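Local coordinates for cysteine desulfurase (Fervidobacterium islandicum, PDB 6A6E), which catalyses the removal of sulfur from cysteine as a pyridoxal-5'-phosphate-dependent enzyme of the SufS type, probably supplying it for iron-sulfur cluster assembly, at residues Thr125-Gln130 with Pro175-Val180; Lys169-Ile174 with Glu200-Ala205; Ser319-Glu324 with Asp409-Ile414; Met327-Val332 with Glu415-Ile420. All blocks are in the same frame, centred on the assembly; numbering follows the deposited sequence.

Overall arrangement
The four contacts fall into two pairs, one around each of the two sheets of this class-V aminotransferase fold. Interactions 1 and 2 have centres about 8 Å apart and share a core: the ring of Phe-202 rests on Leu-127 and Pro-177. Interactions 3 and 4, centres about 11 Å apart, follow one another along helix 407-423 and meet where Ile-414 touches Leu-329. Between the pairs, interactions 1 and 3 have centres about 36 Å apart, with nearest atoms about 19 Å apart. None of the four includes a cofactor-pocket residue, but interaction 1 lies closest in sequence: strand 179-183 ends at Thr-183, and strand 125-129 runs on toward His-133, both lining the pyridoxal-5'-phosphate site.

Interaction 1: residues Thr125-Gln130 with Pro175-Val180; sequences TVLISQ and PNPKVV
Val-126 and Val-179 form a parallel beta bridge in the seven-stranded mixed sheet of the large, cofactor-binding domain of the aminotransferase fold. The chain reaches strand 179-183 by a beta-alpha-beta crossover from strand 150-154 through helix 164-173, passing over strand 125-129. At the entry to the pairing, Thr-125 O accepts twice: Lys-178 N donates at 3.0 Å with a bent N-H...O angle of 132°, while Val-179 N adds a weak bond to the same oxygen at 3.5 Å. Two residues on, Leu-127 N gives a straighter bond to Val-179 O, 2.8 Å and 171°. Ahead of the regular pairing a water takes over, accepting from Thr-125 N at 2.8 Å and donating to Asn-176 O. The ladder continues through a backbone bond between Leu-127 and Ser-181, and Val-126 pairs on its other side with Lys-150 and Ala-152. Lys-178 directs its ammonium away, to a salt bridge with Asp-124 and a bond to Ile-119 O. On the face carrying the two valines, the side chains lie side by side. In Val-126, CG1 stands anti to the backbone N (chi1 -178°), and it meets CG1 of Val-179 at 4.1 Å.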
loop_
_atom_site.group_PDB
_atom_site.type_symbol
_atom_site.label_atom_id
_atom_site.label_comp_id
_atom_site.label_asym_id
_atom_site.label_seq_id
_atom_site.Cartn_x
_atom_site.Cartn_y
_atom_site.Cartn_z
ATOM N N THR A 125 28.005 -1.843 11.584
ATOM C CA THR A 125 27.220 -2.981 12.106
ATOM C C THR A 125 25.837 -2.502 12.448
ATOM O O THR A 125 25.689 -1.398 12.983
ATOM C CB THR A 125 27.838 -3.560 13.403
ATOM O OG1 THR A 125 29.100 -4.098 13.077
ATOM C CG2 THR A 125 27.000 -4.669 14.033
ATOM N N VAL A 126 24.857 -3.336 12.080
ATOM C CA VAL A 126 23.497 -3.211 12.482
ATOM C C VAL A 126 23.289 -4.271 13.523
ATOM O O VAL A 126 23.495 -5.434 13.232
ATOM C CB VAL A 126 22.468 -3.535 11.335
ATOM C CG1 VAL A 126 21.061 -3.320 11.861
ATOM C CG2 VAL A 126 22.697 -2.622 10.169
ATOM N N LEU A 127 22.781 -3.874 14.672
ATOM C CA LEU A 127 22.437 -4.789 15.743
ATOM C C LEU A 127 20.915 -4.978 15.818
ATOM O O LEU A 127 20.167 -4.022 16.058
ATOM C CB LEU A 127 22.881 -4.212 17.077
ATOM C CG LEU A 127 22.561 -5.003 18.349
ATOM C CD1 LEU A 127 23.246 -6.361 18.274
ATOM C CD2 LEU A 127 23.043 -4.221 19.576
ATOM N N ILE A 128 20.475 -6.227 15.705
ATOM C CA ILE A 128 19.063 -6.589 15.929
ATOM C C ILE A 128 18.948 -7.634 17.027
ATOM O O ILE A 128 19.926 -7.926 17.653
ATOM C CB ILE A 128 18.407 -7.057 14.621
ATOM C CG1 ILE A 128 19.064 -8.290 14.058
ATOM C CG2 ILE A 128 18.479 -5.947 13.578
ATOM C CD1 ILE A 128 18.456 -8.721 12.720
ATOM N N SER A 129 17.763 -8.143 17.326
ATOM C CA SER A 129 17.654 -9.179 18.318
ATOM C C SER A 129 17.331 -10.536 17.672
ATOM O O SER A 129 16.839 -10.597 16.549
ATOM C CB SER A 129 16.603 -8.809 19.347
ATOM O OG SER A 129 15.388 -9.435 19.049
ATOM N N GLN A 130 17.600 -11.626 18.410
ATOM C CA GLN A 130 17.303 -12.957 17.951
ATOM C C GLN A 130 15.799 -13.241 17.827
ATOM O O GLN A 130 15.413 -14.215 17.180
ATOM C CB GLN A 130 17.939 -14.027 18.874
ATOM C CG GLN A 130 19.388 -14.257 18.567
ATOM C CD GLN A 130 20.064 -15.427 19.325
ATOM O OE1 GLN A 130 19.663 -15.830 20.407
ATOM N NE2 GLN A 130 21.120 -15.959 18.705
ATOM N N PRO A 175 30.253 -2.613 20.828
ATOM C CA PRO A 175 30.071 -1.354 21.604
ATOM C C PRO A 175 29.496 -0.155 20.876
ATOM O O PRO A 175 28.866 0.683 21.510
ATOM C CB PRO A 175 31.501 -1.019 22.028
ATOM C CG PRO A 175 32.353 -1.744 21.036
ATOM C CD PRO A 175 31.659 -3.028 20.790
ATOM N N ASN A 176 29.723 -0.068 19.567
ATOM C CA ASN A 176 29.341 1.124 18.785
ATOM C C ASN A 176 28.553 0.755 17.500
ATOM O O ASN A 176 28.966 1.064 16.390
ATOM C CB ASN A 176 30.625 1.916 18.461
ATOM C CG ASN A 176 30.348 3.318 17.936
ATOM O OD1 ASN A 176 29.349 3.990 18.280
ATOM N ND2 ASN A 176 31.254 3.784 17.078
ATOM N N PRO A 177 27.398 0.105 17.649
ATOM C CA PRO A 177 26.625 -0.162 16.436
ATOM C C PRO A 177 26.127 1.102 15.753
ATOM O O PRO A 177 25.682 2.038 16.408
ATOM C CB PRO A 177 25.449 -1.029 16.943
ATOM C CG PRO A 177 25.316 -0.757 18.393
ATOM C CD PRO A 177 26.755 -0.451 18.852
ATOM N N LYS A 178 26.199 1.140 14.430
ATOM C CA LYS A 178 25.718 2.282 13.689
ATOM C C LYS A 178 24.170 2.354 13.778
ATOM O O LYS A 178 23.593 3.447 13.928
ATOM C CB LYS A 178 26.227 2.247 12.243
ATOM C CG LYS A 178 25.946 3.532 11.473
ATOM C CD LYS A 178 26.669 4.733 12.122
ATOM C CE LYS A 178 27.183 5.746 11.139
ATOM N NZ LYS A 178 28.183 5.099 10.235
ATOM N N VAL A 179 23.522 1.194 13.754
ATOM C CA VAL A 179 22.040 1.091 13.813
ATOM C C VAL A 179 21.665 -0.033 14.777
ATOM O O VAL A 179 22.310 -1.080 14.784
ATOM C CB VAL A 179 21.446 0.781 12.407
ATOM C CG1 VAL A 179 19.945 0.536 12.448
ATOM C CG2 VAL A 179 21.742 1.944 11.522
ATOM N N VAL A 180 20.647 0.213 15.595
ATOM C CA VAL A 180 20.031 -0.803 16.433
ATOM C C VAL A 180 18.536 -0.860 15.981
ATOM O O VAL A 180 17.851 0.173 15.984
ATOM C CB VAL A 180 20.098 -0.435 17.932
ATOM C CG1 VAL A 180 19.322 -1.396 18.825
ATOM C CG2 VAL A 180 21.538 -0.459 18.427
HETATM O O HOH W 1 28.992 0.035 13.364
#

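Interaction 2: residues Lys169-Ile174 with Glu200-Ala205; sequences KTKESI and ETFKNA
Lys-171 and Thr-201 mark the nearest backbone approach, their CA atoms 7.0 Å apart, close to where each segment leaves its helix: Ile-174 and Phe-202 are the first residues with non-helical torsions. The side chains of Lys-171 and Thr-201 run antiparallel alongside one another. With CG2 anti to the backbone N (chi1 -54° for OG1), Thr-201 presents its methyl to Lys-171 CB at 3.7 Å. The same methyl sits 3.7 Å above one face of the Phe-202 ring, nearer its rim than its centre, while Thr-201 OG1 bonds to Leu-197 O. From the helix 164-173 side, Lys-171 CA comes obliquely to Phe-202 CE1 at 3.9 Å, and Ile-174 O lies at the ring edge. Phe-202 also touches Leu-127, Pro-177 and Val-180, filling the seam between the helix ends and the sheet of the large domain. Bent at chi2 and chi4, the lysine brings NZ to Thr-201 O at 3.0 Å, in the carbonyl plane and on a lone pair. This oxygen belongs to the last helical residue, where the helix dipole would probably make it more negative, so the ammonium is likely to offset charge at that helix end.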
loop_
_atom_site.group_PDB
_atom_site.type_symbol
_atom_site.label_atom_id
_atom_site.label_comp_id
_atom_site.label_asym_id
_atom_site.label_seq_id
_atom_site.Cartn_x
_atom_site.Cartn_y
_atom_site.Cartn_z
ATOM N N LYS A 169 25.325 -6.939 28.343
ATOM C CA LYS A 169 26.444 -7.763 27.812
ATOM C C LYS A 169 26.754 -7.573 26.321
ATOM O O LYS A 169 27.931 -7.508 25.890
ATOM C CB LYS A 169 26.196 -9.241 28.073
ATOM C CG LYS A 169 26.864 -9.719 29.359
ATOM C CD LYS A 169 27.449 -11.130 29.236
ATOM C CE LYS A 169 26.395 -12.228 29.405
ATOM N NZ LYS A 169 27.013 -13.589 29.385
ATOM N N THR A 170 25.705 -7.467 25.512
ATOM C CA THR A 170 25.940 -7.185 24.085
ATOM C C THR A 170 26.770 -5.924 23.838
ATOM O O THR A 170 27.596 -5.889 22.942
ATOM C CB THR A 170 24.624 -7.047 23.332
ATOM O OG1 THR A 170 23.858 -8.240 23.542
ATOM C CG2 THR A 170 24.894 -6.785 21.822
ATOM N N LYS A 171 26.542 -4.895 24.632
ATOM C CA LYS A 171 27.264 -3.615 24.504
ATOM C C LYS A 171 28.759 -3.727 24.726
ATOM O O LYS A 171 29.512 -2.966 24.162
ATOM C CB LYS A 171 26.682 -2.577 25.484
ATOM C CG LYS A 171 27.540 -1.367 25.852
ATOM C CD LYS A 171 27.673 -0.289 24.781
ATOM C CE LYS A 171 28.202 1.006 25.404
ATOM N NZ LYS A 171 27.234 1.567 26.408
ATOM N N GLU A 172 29.182 -4.677 25.548
ATOM C CA GLU A 172 30.618 -4.944 25.720
ATOM C C GLU A 172 31.212 -5.479 24.461
ATOM O O GLU A 172 32.242 -5.019 23.993
ATOM C CB GLU A 172 30.823 -5.954 26.832
ATOM C CG GLU A 172 30.318 -5.447 28.161
ATOM C CD GLU A 172 30.553 -6.448 29.270
ATOM O OE1 GLU A 172 31.029 -7.586 28.989
ATOM O OE2 GLU A 172 30.263 -6.079 30.424
ATOM N N SER A 173 30.507 -6.430 23.886
ATOM C CA SER A 173 30.889 -7.118 22.659
ATOM C C SER A 173 30.680 -6.319 21.318
ATOM O O SER A 173 31.495 -6.376 20.373
ATOM C CB SER A 173 30.046 -8.372 22.668
ATOM O OG SER A 173 30.446 -9.200 21.641
ATOM N N ILE A 174 29.583 -5.571 21.223
ATOM C CA ILE A 174 29.314 -4.724 20.049
ATOM C C ILE A 174 29.151 -3.326 20.586
ATOM O O ILE A 174 28.033 -2.890 20.842
ATOM C CB ILE A 174 27.973 -5.107 19.352
ATOM C CG1 ILE A 174 27.871 -6.616 19.098
ATOM C CG2 ILE A 174 27.762 -4.273 18.078
ATOM C CD1 ILE A 174 28.656 -7.109 17.912
ATOM N N GLU A 200 19.484 4.162 26.012
ATOM C CA GLU A 200 20.705 4.628 26.796
ATOM C C GLU A 200 21.905 3.763 26.644
ATOM O O GLU A 200 23.038 4.285 26.608
ATOM C CB GLU A 200 20.411 4.840 28.283
ATOM C CG GLU A 200 19.167 5.660 28.584
ATOM C CD GLU A 200 19.138 7.018 27.888
ATOM O OE1 GLU A 200 20.223 7.502 27.481
ATOM O OE2 GLU A 200 18.019 7.590 27.743
ATOM N N THR A 201 21.708 2.446 26.513
ATOM C CA THR A 201 22.853 1.566 26.309
ATOM C C THR A 201 23.538 1.826 24.961
ATOM O O THR A 201 24.742 1.737 24.836
ATOM C CB THR A 201 22.378 0.105 26.382
ATOM O OG1 THR A 201 21.689 -0.083 27.616
ATOM C CG2 THR A 201 23.504 -0.867 26.219
ATOM N N PHE A 202 22.761 2.114 23.918
ATOM C CA PHE A 202 23.347 2.343 22.599
ATOM C C PHE A 202 23.033 3.777 22.207
ATOM O O PHE A 202 22.196 4.084 21.310
ATOM C CB PHE A 202 22.815 1.334 21.589
ATOM C CG PHE A 202 23.130 -0.087 21.960
ATOM C CD1 PHE A 202 24.403 -0.572 21.809
ATOM C CD2 PHE A 202 22.185 -0.899 22.514
ATOM C CE1 PHE A 202 24.693 -1.855 22.164
ATOM C CE2 PHE A 202 22.477 -2.179 22.889
ATOM C CZ PHE A 202 23.736 -2.661 22.695
ATOM N N LYS A 203 23.709 4.658 22.923
ATOM C CA LYS A 203 23.368 6.062 22.938
ATOM C C LYS A 203 23.644 6.756 21.596
ATOM O O LYS A 203 22.901 7.640 21.208
ATOM C CB LYS A 203 24.151 6.719 24.069
ATOM C CG LYS A 203 23.699 8.103 24.342
ATOM C CD LYS A 203 22.513 8.172 25.225
ATOM C CE LYS A 203 22.279 9.647 25.447
ATOM N NZ LYS A 203 20.965 9.849 26.089
ATOM N N ASN A 204 24.675 6.316 20.886
ATOM C CA ASN A 204 25.041 6.844 19.580
ATOM C C ASN A 204 24.416 6.161 18.381
ATOM O O ASN A 204 24.713 6.561 17.261
ATOM C CB ASN A 204 26.522 6.682 19.345
ATOM C CG ASN A 204 27.306 7.670 20.096
ATOM O OD1 ASN A 204 27.128 8.845 19.891
ATOM N ND2 ASN A 204 28.134 7.202 21.031
ATOM N N ALA A 205 23.600 5.131 18.585
ATOM C CA ALA A 205 23.050 4.387 17.439
ATOM C C ALA A 205 21.834 5.105 16.888
ATOM O O ALA A 205 21.195 5.883 17.592
ATOM C CB ALA A 205 22.741 2.953 17.807
#

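Interaction 3: residues Ser319-Glu324 with Asp409-Ile414; sequences SNYLLE and DIDVLI
The hydroxyl of Tyr-321 has two partners: it donates to Asp-411 OD1 at 2.5 Å, a short bond, and Arg-6 NH2 is hydrogen-bonded to Tyr-321 OH. Arg-6 also forms a salt bridge from NH1 to Asp-411 OD2, so both carboxylate oxygens are occupied and the guanidinium ties phenol and acid together. Asp-411 OD1 offers its syn lone pair and lies at the edge of the Tyr-321 ring, in its plane, although ring and carboxylate planes are turned 59° apart. CG of Tyr-321 stands anti to the backbone N (chi1 -169°), which starts the ring across toward the other helix. The helices concerned, 308-327 and 407-423, lie side by side in the small domain of the fold, their local axes 10.3 Å apart and 15° from parallel. Between them Ile-410 CG2 approaches Tyr-321 CD2 obliquely at 3.7 Å. A phenylalanine in place of Tyr-321 would probably leave Asp-411 OD1 without its phenolic donor and Arg-6 NH2 without this acceptor. Deeper in, toward the sheet residues Val-346 and Val-368, Leu-322 crosses Ile-410 at about a right angle, its CB 3.9 Å from CD1 of Ile-410, and Leu-322 CD1 reaches Leu-413 CD2 at 3.8 Å.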
loop_
_atom_site.group_PDB
_atom_site.type_symbol
_atom_site.label_atom_id
_atom_site.label_comp_id
_atom_site.label_asym_id
_atom_site.label_seq_id
_atom_site.Cartn_x
_atom_site.Cartn_y
_atom_site.Cartn_z
ATOM N N SER A 319 -4.483 -10.474 29.279
ATOM C CA SER A 319 -3.183 -11.113 29.147
ATOM C C SER A 319 -2.766 -11.866 30.390
ATOM O O SER A 319 -2.216 -12.983 30.282
ATOM C CB SER A 319 -2.058 -10.115 28.837
ATOM O OG SER A 319 -2.321 -9.378 27.669
ATOM N N ASN A 320 -2.932 -11.230 31.551
ATOM C CA ASN A 320 -2.614 -11.866 32.825
ATOM C C ASN A 320 -3.458 -13.100 33.035
ATOM O O ASN A 320 -2.932 -14.120 33.360
ATOM C CB ASN A 320 -2.793 -10.915 33.980
ATOM C CG ASN A 320 -1.837 -9.746 33.896
ATOM O OD1 ASN A 320 -0.807 -9.818 33.251
ATOM N ND2 ASN A 320 -2.177 -8.667 34.534
ATOM N N TYR A 321 -4.756 -13.006 32.831
ATOM C CA TYR A 321 -5.645 -14.174 32.881
ATOM C C TYR A 321 -5.283 -15.308 31.872
ATOM O O TYR A 321 -5.285 -16.485 32.202
ATOM C CB TYR A 321 -7.056 -13.720 32.663
ATOM C CG TYR A 321 -8.103 -14.785 32.945
ATOM C CD1 TYR A 321 -8.510 -15.111 34.280
ATOM C CD2 TYR A 321 -8.754 -15.405 31.901
ATOM C CE1 TYR A 321 -9.485 -16.070 34.495
ATOM C CE2 TYR A 321 -9.710 -16.377 32.095
ATOM C CZ TYR A 321 -10.095 -16.699 33.391
ATOM O OH TYR A 321 -11.101 -17.637 33.493
ATOM N N LEU A 322 -4.971 -14.955 30.635
ATOM C CA LEU A 322 -4.568 -15.971 29.647
ATOM C C LEU A 322 -3.305 -16.656 30.141
ATOM O O LEU A 322 -3.232 -17.895 30.173
ATOM C CB LEU A 322 -4.316 -15.338 28.260
ATOM C CG LEU A 322 -3.670 -16.226 27.197
ATOM C CD1 LEU A 322 -4.587 -17.425 26.885
ATOM C CD2 LEU A 322 -3.406 -15.390 25.932
ATOM N N LEU A 323 -2.292 -15.882 30.518
ATOM C CA LEU A 323 -1.054 -16.503 30.932
ATOM C C LEU A 323 -1.232 -17.368 32.222
ATOM O O LEU A 323 -0.707 -18.464 32.288
ATOM C CB LEU A 323 -0.008 -15.447 31.120
ATOM C CG LEU A 323 1.413 -15.957 31.359
ATOM C CD1 LEU A 323 2.036 -16.466 30.073
ATOM C CD2 LEU A 323 2.237 -14.806 31.882
ATOM N N GLU A 324 -2.026 -16.896 33.197
ATOM C CA GLU A 324 -2.359 -17.673 34.419
ATOM C C GLU A 324 -3.010 -19.017 34.106
ATOM O O GLU A 324 -2.595 -20.036 34.618
ATOM C CB GLU A 324 -3.300 -16.853 35.298
ATOM C CG GLU A 324 -3.750 -17.512 36.588
ATOM C CD GLU A 324 -4.927 -16.772 37.206
ATOM O OE1 GLU A 324 -6.084 -17.195 36.977
ATOM O OE2 GLU A 324 -4.701 -15.741 37.866
ATOM N N ASP A 409 -13.939 -16.032 26.457
ATOM C CA ASP A 409 -13.187 -16.485 25.271
ATOM C C ASP A 409 -12.013 -17.334 25.686
ATOM O O ASP A 409 -11.755 -18.409 25.138
ATOM C CB ASP A 409 -12.646 -15.300 24.453
ATOM C CG ASP A 409 -13.713 -14.515 23.745
ATOM O OD1 ASP A 409 -14.789 -15.074 23.418
ATOM O OD2 ASP A 409 -13.440 -13.309 23.394
ATOM N N ILE A 410 -11.270 -16.839 26.634
ATOM C CA ILE A 410 -10.127 -17.557 27.130
ATOM C C ILE A 410 -10.539 -18.939 27.754
ATOM O O ILE A 410 -9.871 -19.984 27.488
ATOM C CB ILE A 410 -9.362 -16.669 28.091
ATOM C CG1 ILE A 410 -8.734 -15.515 27.298
ATOM C CG2 ILE A 410 -8.266 -17.425 28.814
ATOM C CD1 ILE A 410 -8.087 -14.437 28.129
ATOM N N ASP A 411 -11.645 -18.947 28.511
ATOM C CA ASP A 411 -12.170 -20.207 29.106
ATOM C C ASP A 411 -12.570 -21.216 28.027
ATOM O O ASP A 411 -12.359 -22.421 28.187
ATOM C CB ASP A 411 -13.405 -19.932 29.998
ATOM C CG ASP A 411 -13.056 -19.171 31.272
ATOM O OD1 ASP A 411 -11.905 -19.123 31.639
ATOM O OD2 ASP A 411 -13.943 -18.624 31.939
ATOM N N VAL A 412 -13.126 -20.740 26.915
ATOM C CA VAL A 412 -13.333 -21.636 25.779
ATOM C C VAL A 412 -12.027 -22.216 25.231
ATOM O O VAL A 412 -11.975 -23.422 24.896
ATOM C CB VAL A 412 -14.190 -20.995 24.667
ATOM C CG1 VAL A 412 -14.410 -21.952 23.492
ATOM C CG2 VAL A 412 -15.525 -20.542 25.240
ATOM N N LEU A 413 -10.967 -21.382 25.118
ATOM C CA LEU A 413 -9.683 -21.866 24.640
ATOM C C LEU A 413 -9.221 -23.008 25.557
ATOM O O LEU A 413 -8.785 -24.060 25.085
ATOM C CB LEU A 413 -8.633 -20.743 24.608
ATOM C CG LEU A 413 -7.181 -21.202 24.450
ATOM C CD1 LEU A 413 -6.991 -21.852 23.093
ATOM C CD2 LEU A 413 -6.186 -20.087 24.632
ATOM N N ILE A 414 -9.299 -22.788 26.863
ATOM C CA ILE A 414 -8.795 -23.762 27.888
ATOM C C ILE A 414 -9.593 -25.079 27.792
ATOM O O ILE A 414 -8.988 -26.165 27.733
ATOM C CB ILE A 414 -8.839 -23.184 29.319
ATOM C CG1 ILE A 414 -7.905 -21.960 29.454
ATOM C CG2 ILE A 414 -8.427 -24.215 30.377
ATOM C CD1 ILE A 414 -6.423 -22.186 29.254
#

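Interaction 4: residues Met327-Val332 with Glu415-Ile420; sequences MELDFV and EGLKYI
Leu-329 and Leu-417 cross at about a right angle, and the contact is made methyl to methyl, CD1 of the one 4.0 Å from CD1 of the other. The second methyl of Leu-329 serves another neighbour: CD2 meets Lys-418 CE at 4.1 Å, the side chains again at about a right angle. Phe-331 adopts the crowded first torsion, CG lying between the backbone N and the carbonyl carbon (chi1 60°), and its far end leads to the helix backbone. Its CE2 approaches Leu-417 O at 3.6 Å and its CZ stands 4.0 Å from Lys-418 CA, both obliquely to the ring. Val-350 and Arg-421 also touch this ring. An alanine at Phe-331 would probably open a gap against the backbone of Leu-417 and Lys-418 and leave the loop less firmly seated on the helix. No hydrogen bond joins the segments; the contact rests on van der Waals packing, including the ring against a backbone carbonyl. Leu-417 continues inward onto Phe-348, Val-350 and Val-358. The arrangement belongs to the small alpha/beta domain of the class-V aminotransferase fold: helix 407-423 packs over the sheet and over the loop leading into its outermost strand, 332-334.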
loop_
_atom_site.group_PDB
_atom_site.type_symbol
_atom_site.label_atom_id
_atom_site.label_comp_id
_atom_site.label_asym_id
_atom_site.label_seq_id
_atom_site.Cartn_x
_atom_site.Cartn_y
_atom_site.Cartn_z
ATOM N N MET A 327 -0.521 -21.395 32.325
ATOM C CA MET A 327 0.483 -21.929 33.231
ATOM C C MET A 327 -0.046 -23.028 34.174
ATOM O O MET A 327 0.727 -23.743 34.725
ATOM C CB MET A 327 1.123 -20.817 34.065
ATOM C CG MET A 327 1.960 -19.827 33.274
ATOM S SD MET A 327 3.162 -20.690 32.262
ATOM C CE MET A 327 4.398 -21.110 33.501
ATOM N N GLU A 328 -1.351 -23.155 34.351
ATOM C CA GLU A 328 -1.927 -24.159 35.248
ATOM C C GLU A 328 -2.001 -25.521 34.562
ATOM O O GLU A 328 -2.163 -26.513 35.253
ATOM C CB GLU A 328 -3.356 -23.762 35.668
ATOM C CG GLU A 328 -3.423 -22.702 36.759
ATOM C CD GLU A 328 -4.801 -22.091 36.988
ATOM O OE1 GLU A 328 -5.829 -22.599 36.465
ATOM O OE2 GLU A 328 -4.855 -21.064 37.705
ATOM N N LEU A 329 -1.941 -25.560 33.223
ATOM C CA LEU A 329 -2.109 -26.800 32.465
ATOM C C LEU A 329 -0.803 -27.553 32.471
ATOM O O LEU A 329 0.218 -27.017 32.070
ATOM C CB LEU A 329 -2.507 -26.542 31.018
ATOM C CG LEU A 329 -3.725 -25.678 30.810
ATOM C CD1 LEU A 329 -4.020 -25.505 29.319
ATOM C CD2 LEU A 329 -4.921 -26.242 31.547
ATOM N N ASP A 330 -0.846 -28.810 32.902
ATOM C CA ASP A 330 0.368 -29.588 33.118
ATOM C C ASP A 330 0.843 -30.223 31.810
ATOM O O ASP A 330 2.005 -30.508 31.685
ATOM C CB ASP A 330 0.251 -30.593 34.331
ATOM C CG ASP A 330 -0.824 -31.713 34.162
ATOM O OD1 ASP A 330 -1.343 -31.971 33.046
ATOM O OD2 ASP A 330 -1.140 -32.378 35.192
ATOM N N PHE A 331 -0.055 -30.336 30.821
ATOM C CA PHE A 331 0.245 -30.901 29.494
ATOM C C PHE A 331 0.614 -29.858 28.379
ATOM O O PHE A 331 0.676 -30.214 27.213
ATOM C CB PHE A 331 -0.947 -31.681 29.009
ATOM C CG PHE A 331 -2.180 -30.857 28.870
ATOM C CD1 PHE A 331 -3.002 -30.632 29.957
ATOM C CD2 PHE A 331 -2.495 -30.284 27.666
ATOM C CE1 PHE A 331 -4.142 -29.874 29.823
ATOM C CE2 PHE A 331 -3.616 -29.523 27.526
ATOM C CZ PHE A 331 -4.454 -29.326 28.594
ATOM N N VAL A 332 0.948 -28.615 28.754
ATOM C CA VAL A 332 1.456 -27.582 27.759
ATOM C C VAL A 332 2.832 -27.072 28.116
ATOM O O VAL A 332 3.148 -27.004 29.265
ATOM C CB VAL A 332 0.516 -26.370 27.733
ATOM C CG1 VAL A 332 1.031 -25.306 26.771
ATOM C CG2 VAL A 332 -0.903 -26.824 27.412
ATOM N N GLU A 415 -10.919 -24.976 27.711
ATOM C CA GLU A 415 -11.804 -26.126 27.546
ATOM C C GLU A 415 -11.396 -26.897 26.278
ATOM O O GLU A 415 -11.323 -28.130 26.263
ATOM C CB GLU A 415 -13.279 -25.666 27.434
ATOM C CG GLU A 415 -14.259 -26.755 27.019
ATOM C CD GLU A 415 -15.685 -26.246 26.751
ATOM O OE1 GLU A 415 -16.044 -25.132 27.201
ATOM O OE2 GLU A 415 -16.472 -26.969 26.085
ATOM N N GLY A 416 -11.142 -26.159 25.192
ATOM C CA GLY A 416 -10.663 -26.758 23.958
ATOM C C GLY A 416 -9.388 -27.538 24.090
ATOM O O GLY A 416 -9.275 -28.669 23.546
ATOM N N LEU A 417 -8.410 -26.971 24.789
ATOM C CA LEU A 417 -7.143 -27.618 24.905
ATOM C C LEU A 417 -7.266 -28.929 25.733
ATOM O O LEU A 417 -6.559 -29.910 25.467
ATOM C CB LEU A 417 -6.117 -26.691 25.595
ATOM C CG LEU A 417 -5.644 -25.489 24.722
ATOM C CD1 LEU A 417 -4.660 -24.581 25.456
ATOM C CD2 LEU A 417 -5.030 -25.940 23.412
ATOM N N LYS A 418 -8.083 -28.880 26.789
ATOM C CA LYS A 418 -8.297 -30.075 27.635
ATOM C C LYS A 418 -8.846 -31.217 26.824
ATOM O O LYS A 418 -8.365 -32.340 26.966
ATOM C CB LYS A 418 -9.241 -29.729 28.771
ATOM C CG LYS A 418 -8.470 -29.026 29.846
ATOM C CD LYS A 418 -9.387 -28.433 30.900
ATOM C CE LYS A 418 -8.574 -28.096 32.129
ATOM N NZ LYS A 418 -9.325 -27.140 32.950
ATOM N N TYR A 419 -9.859 -30.902 25.998
ATOM C CA TYR A 419 -10.455 -31.802 25.040
ATOM C C TYR A 419 -9.451 -32.409 24.115
ATOM O O TYR A 419 -9.544 -33.615 23.782
ATOM C CB TYR A 419 -11.504 -31.078 24.196
ATOM C CG TYR A 419 -12.136 -31.963 23.154
ATOM C CD1 TYR A 419 -11.488 -32.235 21.958
ATOM C CD2 TYR A 419 -13.384 -32.558 23.383
ATOM C CE1 TYR A 419 -12.052 -33.073 21.022
ATOM C CE2 TYR A 419 -13.965 -33.386 22.447
ATOM C CZ TYR A 419 -13.290 -33.640 21.282
ATOM O OH TYR A 419 -13.852 -34.464 20.353
ATOM N N ILE A 420 -8.537 -31.573 23.614
ATOM C CA ILE A 420 -7.518 -32.054 22.672
ATOM C C ILE A 420 -6.576 -33.038 23.404
ATOM O O ILE A 420 -6.132 -34.032 22.815
ATOM C CB ILE A 420 -6.706 -30.890 21.987
ATOM C CG1 ILE A 420 -7.598 -30.144 20.996
ATOM C CG2 ILE A 420 -5.488 -31.448 21.242
ATOM C CD1 ILE A 420 -7.193 -28.730 20.710
#